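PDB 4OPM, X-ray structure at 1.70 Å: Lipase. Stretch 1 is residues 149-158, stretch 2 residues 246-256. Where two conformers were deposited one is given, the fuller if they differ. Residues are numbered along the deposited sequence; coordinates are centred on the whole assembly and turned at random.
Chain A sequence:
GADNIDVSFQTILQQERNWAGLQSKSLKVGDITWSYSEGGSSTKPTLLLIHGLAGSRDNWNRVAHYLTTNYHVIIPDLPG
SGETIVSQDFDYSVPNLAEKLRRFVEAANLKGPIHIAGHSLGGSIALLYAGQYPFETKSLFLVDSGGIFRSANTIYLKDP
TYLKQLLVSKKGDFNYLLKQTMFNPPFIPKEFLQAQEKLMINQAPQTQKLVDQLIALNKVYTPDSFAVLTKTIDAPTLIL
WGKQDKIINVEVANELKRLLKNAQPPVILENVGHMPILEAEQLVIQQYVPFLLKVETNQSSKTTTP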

# COMPACT_ATOMS: atom_id res chain seq x y z
N PHE A 149 14.56 -5.96 8.63
CA PHE A 149 14.49 -7.30 9.17
C PHE A 149 15.80 -8.05 9.27
O PHE A 149 16.63 -7.98 8.36
N ARG A 150 15.94 -8.85 10.34
CA ARG A 150 17.09 -9.74 10.53
C ARG A 150 17.01 -10.92 9.56
O ARG A 150 18.05 -11.43 9.14
N SER A 151 15.78 -11.34 9.20
CA SER A 151 15.54 -12.50 8.33
C SER A 151 15.53 -12.12 6.84
O SER A 151 15.27 -12.99 5.99
N ALA A 152 15.88 -10.84 6.52
CA ALA A 152 15.96 -10.32 5.15
C ALA A 152 16.88 -11.20 4.31
O ALA A 152 18.00 -11.51 4.74
N ASN A 153 16.39 -11.64 3.15
CA ASN A 153 17.18 -12.52 2.29
C ASN A 153 16.88 -12.27 0.80
O ASN A 153 16.81 -13.21 0.01
N THR A 154 16.68 -11.00 0.43
CA THR A 154 16.54 -10.61 -0.97
C THR A 154 17.58 -9.54 -1.24
O THR A 154 18.00 -8.86 -0.30
N ILE A 155 17.94 -9.35 -2.51
CA ILE A 155 18.92 -8.35 -2.91
C ILE A 155 18.38 -6.92 -2.62
O ILE A 155 19.17 -6.04 -2.28
N TYR A 156 17.04 -6.70 -2.70
CA TYR A 156 16.43 -5.39 -2.46
C TYR A 156 16.51 -4.97 -1.00
O TYR A 156 16.69 -3.79 -0.72
N LEU A 157 16.38 -5.93 -0.07
CA LEU A 157 16.45 -5.64 1.36
C LEU A 157 17.91 -5.51 1.82
O LEU A 157 18.22 -4.65 2.65
N LYS A 158 18.80 -6.38 1.29
CA LYS A 158 20.22 -6.39 1.66
C LYS A 158 20.94 -5.14 1.14
O LYS A 158 21.80 -4.59 1.84
N LYS A 246 9.37 -12.09 -4.27
CA LYS A 246 10.79 -11.90 -4.66
C LYS A 246 11.40 -10.63 -4.08
O LYS A 246 12.63 -10.48 -4.08
N ILE A 247 10.55 -9.69 -3.65
CA ILE A 247 10.97 -8.38 -3.17
C ILE A 247 11.30 -8.45 -1.68
O ILE A 247 12.36 -7.99 -1.27
N ILE A 248 10.37 -8.98 -0.88
CA ILE A 248 10.49 -9.16 0.57
C ILE A 248 10.18 -10.62 0.83
O ILE A 248 9.03 -11.04 0.70
N ASN A 249 11.22 -11.42 1.16
CA ASN A 249 11.10 -12.87 1.34
C ASN A 249 10.13 -13.22 2.47
O ASN A 249 10.11 -12.57 3.51
N VAL A 250 9.36 -14.31 2.24
CA VAL A 250 8.28 -14.80 3.10
C VAL A 250 8.72 -15.01 4.59
O VAL A 250 7.88 -14.84 5.47
N GLU A 251 10.00 -15.32 4.87
CA GLU A 251 10.49 -15.54 6.25
C GLU A 251 10.24 -14.33 7.15
O GLU A 251 10.06 -14.46 8.36
N VAL A 252 10.22 -13.15 6.54
CA VAL A 252 9.98 -11.86 7.17
C VAL A 252 8.57 -11.84 7.84
O VAL A 252 8.43 -11.20 8.88
N ALA A 253 7.57 -12.55 7.26
CA ALA A 253 6.21 -12.63 7.85
C ALA A 253 6.27 -13.17 9.30
O ALA A 253 5.59 -12.63 10.19
N ASN A 254 7.11 -14.19 9.54
CA ASN A 254 7.27 -14.77 10.89
C ASN A 254 8.02 -13.81 11.80
O ASN A 254 7.71 -13.75 12.98
N GLU A 255 8.97 -13.04 11.25
CA GLU A 255 9.68 -12.05 12.05
C GLU A 255 8.70 -10.95 12.53
O GLU A 255 8.68 -10.62 13.72
N LEU A 256 7.82 -10.45 11.62
CA LEU A 256 6.81 -9.45 11.99
C LEU A 256 5.89 -10.00 13.08
O LEU A 256 5.60 -9.28 14.04

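The most striking feature of this contact is a single buried carboxylate, that of Glu255, which gathers donors from an irregular loop. Its CA-to-CB bond points toward stretch 1, and with chi1 and chi2 both t the extended chain delivers both oxygens to successive amides: Arg150 N donates to Glu255 OE2 at 2.9 Å and Ser151 N to Glu255 OE1 at 2.8 Å. Ser151, in the p rotamer, adds its hydroxyl, with Ser151 OG donating to Glu255 OE1 at 2.7 Å. Three donors thus meet one acidic group without a basic side chain among them; the guanidinium of Arg150 leads away and is bonded elsewhere in the structure.

Asn249 repeats the idea with an amide. Its chi1 is p and its CA-to-CB bond points toward the loop, where Asn249 ND2 donates to Ser151 O at 3.0 Å while Asn249 OD1 accepts from Asn153 N at 2.8 Å. One side chain therefore meets a backbone acceptor and a backbone donor two residues apart, spanning Ala152, whose methyl points away. The second hydrogen of the amide is also used: Asn249 ND2 donates to Glu251 OE1 at 3.0 Å, which ties the orientation of the amide to its own stretch.

Thr154, also p, does double duty. Thr154 OG1 donates to Ile247 O at 2.8 Å and, as the N-cap of the helix that follows, accepts a weak bond from Leu157 N, with Leu157 N to Thr154 OG1 at 3.3 Å. Its methyl lies against the opposing backbone, Thr154 CG2 being 3.4 Å from Lys246 O.

Apolar packing fills in around these bonds. The CA-to-CB bond of Phe149, chi1 m, points toward stretch 2, and Val252, chi1 t, sets CG1 over one face of its ring, 3.4 Å from the Phe149 centroid and only 10° off the normal, a close CH-pi contact. Leu256 meets the ring edge, with Phe149 CE1 to Leu256 CD2 at 3.7 Å. Leu157, m then t, brings its CD1 to 3.8 Å from Ile248 CG2. Farther along, Tyr156, chi1 m, places CE2 3.8 Å from Ile247 CD1; the CA-to-CB bond of Ile247 points away, yet its m,m rotamer brings the end of the chain nearer.

The rule is economical: side chains satisfy loop amides and carbonyls, and hydrocarbon packs beside them. The match is not perfect, since Asn249 N is buried here without a partner in the model.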

# COMPACT_ATOMS: atom_id res chain seq x y z
CB PHE A 149 13.54 -8.12 8.26
CG PHE A 149 12.19 -7.46 8.00
CD1 PHE A 149 11.22 -7.42 8.99
CD2 PHE A 149 11.89 -6.91 6.75
CE1 PHE A 149 9.97 -6.81 8.75
CE2 PHE A 149 10.65 -6.31 6.51
CZ PHE A 149 9.70 -6.26 7.51
CB ARG A 150 17.15 -10.27 11.97
CG ARG A 150 17.48 -9.20 12.99
CD ARG A 150 17.73 -9.77 14.37
NE ARG A 150 17.29 -8.83 15.40
CZ ARG A 150 18.00 -7.78 15.82
NH1 ARG A 150 19.21 -7.53 15.31
NH2 ARG A 150 17.51 -6.97 16.74
CB SER A 151 14.25 -13.22 8.73
OG SER A 151 13.11 -12.43 8.48
CB ALA A 152 16.48 -8.89 5.17
CB ASN A 153 16.94 -14.00 2.68
CG ASN A 153 17.98 -14.96 2.14
OD1 ASN A 153 19.14 -14.61 1.89
ND2 ASN A 153 17.56 -16.21 1.93
CB THR A 154 15.14 -10.12 -1.34
OG1 THR A 154 14.92 -8.85 -0.73
CG2 THR A 154 14.03 -11.12 -1.04
CB ILE A 155 19.32 -8.55 -4.41
CG1 ILE A 155 20.66 -7.88 -4.75
CG2 ILE A 155 18.21 -8.18 -5.41
CD1 ILE A 155 21.94 -8.56 -4.18
CB TYR A 156 14.97 -5.37 -2.94
CG TYR A 156 14.84 -5.91 -4.35
CD1 TYR A 156 15.26 -5.16 -5.45
CD2 TYR A 156 14.38 -7.20 -4.59
CE1 TYR A 156 15.20 -5.67 -6.74
CE2 TYR A 156 14.31 -7.72 -5.88
CZ TYR A 156 14.72 -6.95 -6.95
OH TYR A 156 14.69 -7.43 -8.24
CB LEU A 157 15.73 -6.73 2.20
CG LEU A 157 14.20 -6.85 2.05
CD1 LEU A 157 13.70 -8.11 2.76
CD2 LEU A 157 13.48 -5.61 2.61
CB LYS A 158 20.91 -7.67 1.15
CG LYS A 158 20.52 -8.92 1.94
CD LYS A 158 21.27 -10.14 1.45
CE LYS A 158 20.96 -11.37 2.28
NZ LYS A 158 21.88 -12.49 1.96
CB LYS A 246 10.89 -11.81 -6.19
CG LYS A 246 10.66 -13.14 -6.92
CD LYS A 246 10.62 -12.89 -8.42
CE LYS A 246 10.46 -14.18 -9.17
NZ LYS A 246 10.21 -13.93 -10.62
CB ILE A 247 9.89 -7.29 -3.48
CG1 ILE A 247 9.42 -7.33 -4.98
CG2 ILE A 247 10.37 -5.88 -3.07
CD1 ILE A 247 10.54 -7.23 -6.05
CB ILE A 248 9.59 -8.17 1.36
CG1 ILE A 248 9.73 -6.70 0.83
CG2 ILE A 248 9.91 -8.24 2.86
CD1 ILE A 248 8.75 -5.69 1.40
CB ASN A 249 12.46 -13.54 1.57
CG ASN A 249 13.26 -12.92 2.68
OD1 ASN A 249 13.64 -11.74 2.63
ND2 ASN A 249 13.55 -13.72 3.70
CB VAL A 250 7.63 -16.08 2.48
CG1 VAL A 250 8.59 -17.27 2.48
CG2 VAL A 250 6.31 -16.42 3.17
CB GLU A 251 11.99 -15.88 6.26
CG GLU A 251 12.30 -17.27 5.72
CD GLU A 251 12.25 -17.45 4.22
OE1 GLU A 251 12.28 -16.44 3.47
OE2 GLU A 251 12.15 -18.62 3.78
CB VAL A 252 10.18 -10.77 6.09
CG1 VAL A 252 9.38 -9.52 6.36
CG2 VAL A 252 11.67 -10.48 5.89
CB ALA A 253 5.30 -13.51 7.00
CB ASN A 254 7.97 -16.13 10.85
CG ASN A 254 7.07 -17.25 10.38
OD1 ASN A 254 7.52 -18.18 9.69
ND2 ASN A 254 5.78 -17.18 10.71
CB GLU A 255 10.85 -11.46 11.26
CG GLU A 255 11.74 -10.60 12.12
CD GLU A 255 12.99 -10.06 11.45
OE1 GLU A 255 13.37 -10.57 10.38
OE2 GLU A 255 13.61 -9.14 12.03
CB LEU A 256 5.97 -9.00 10.77
CG LEU A 256 6.61 -7.99 9.84
CD1 LEU A 256 5.82 -7.89 8.53
CD2 LEU A 256 6.72 -6.59 10.51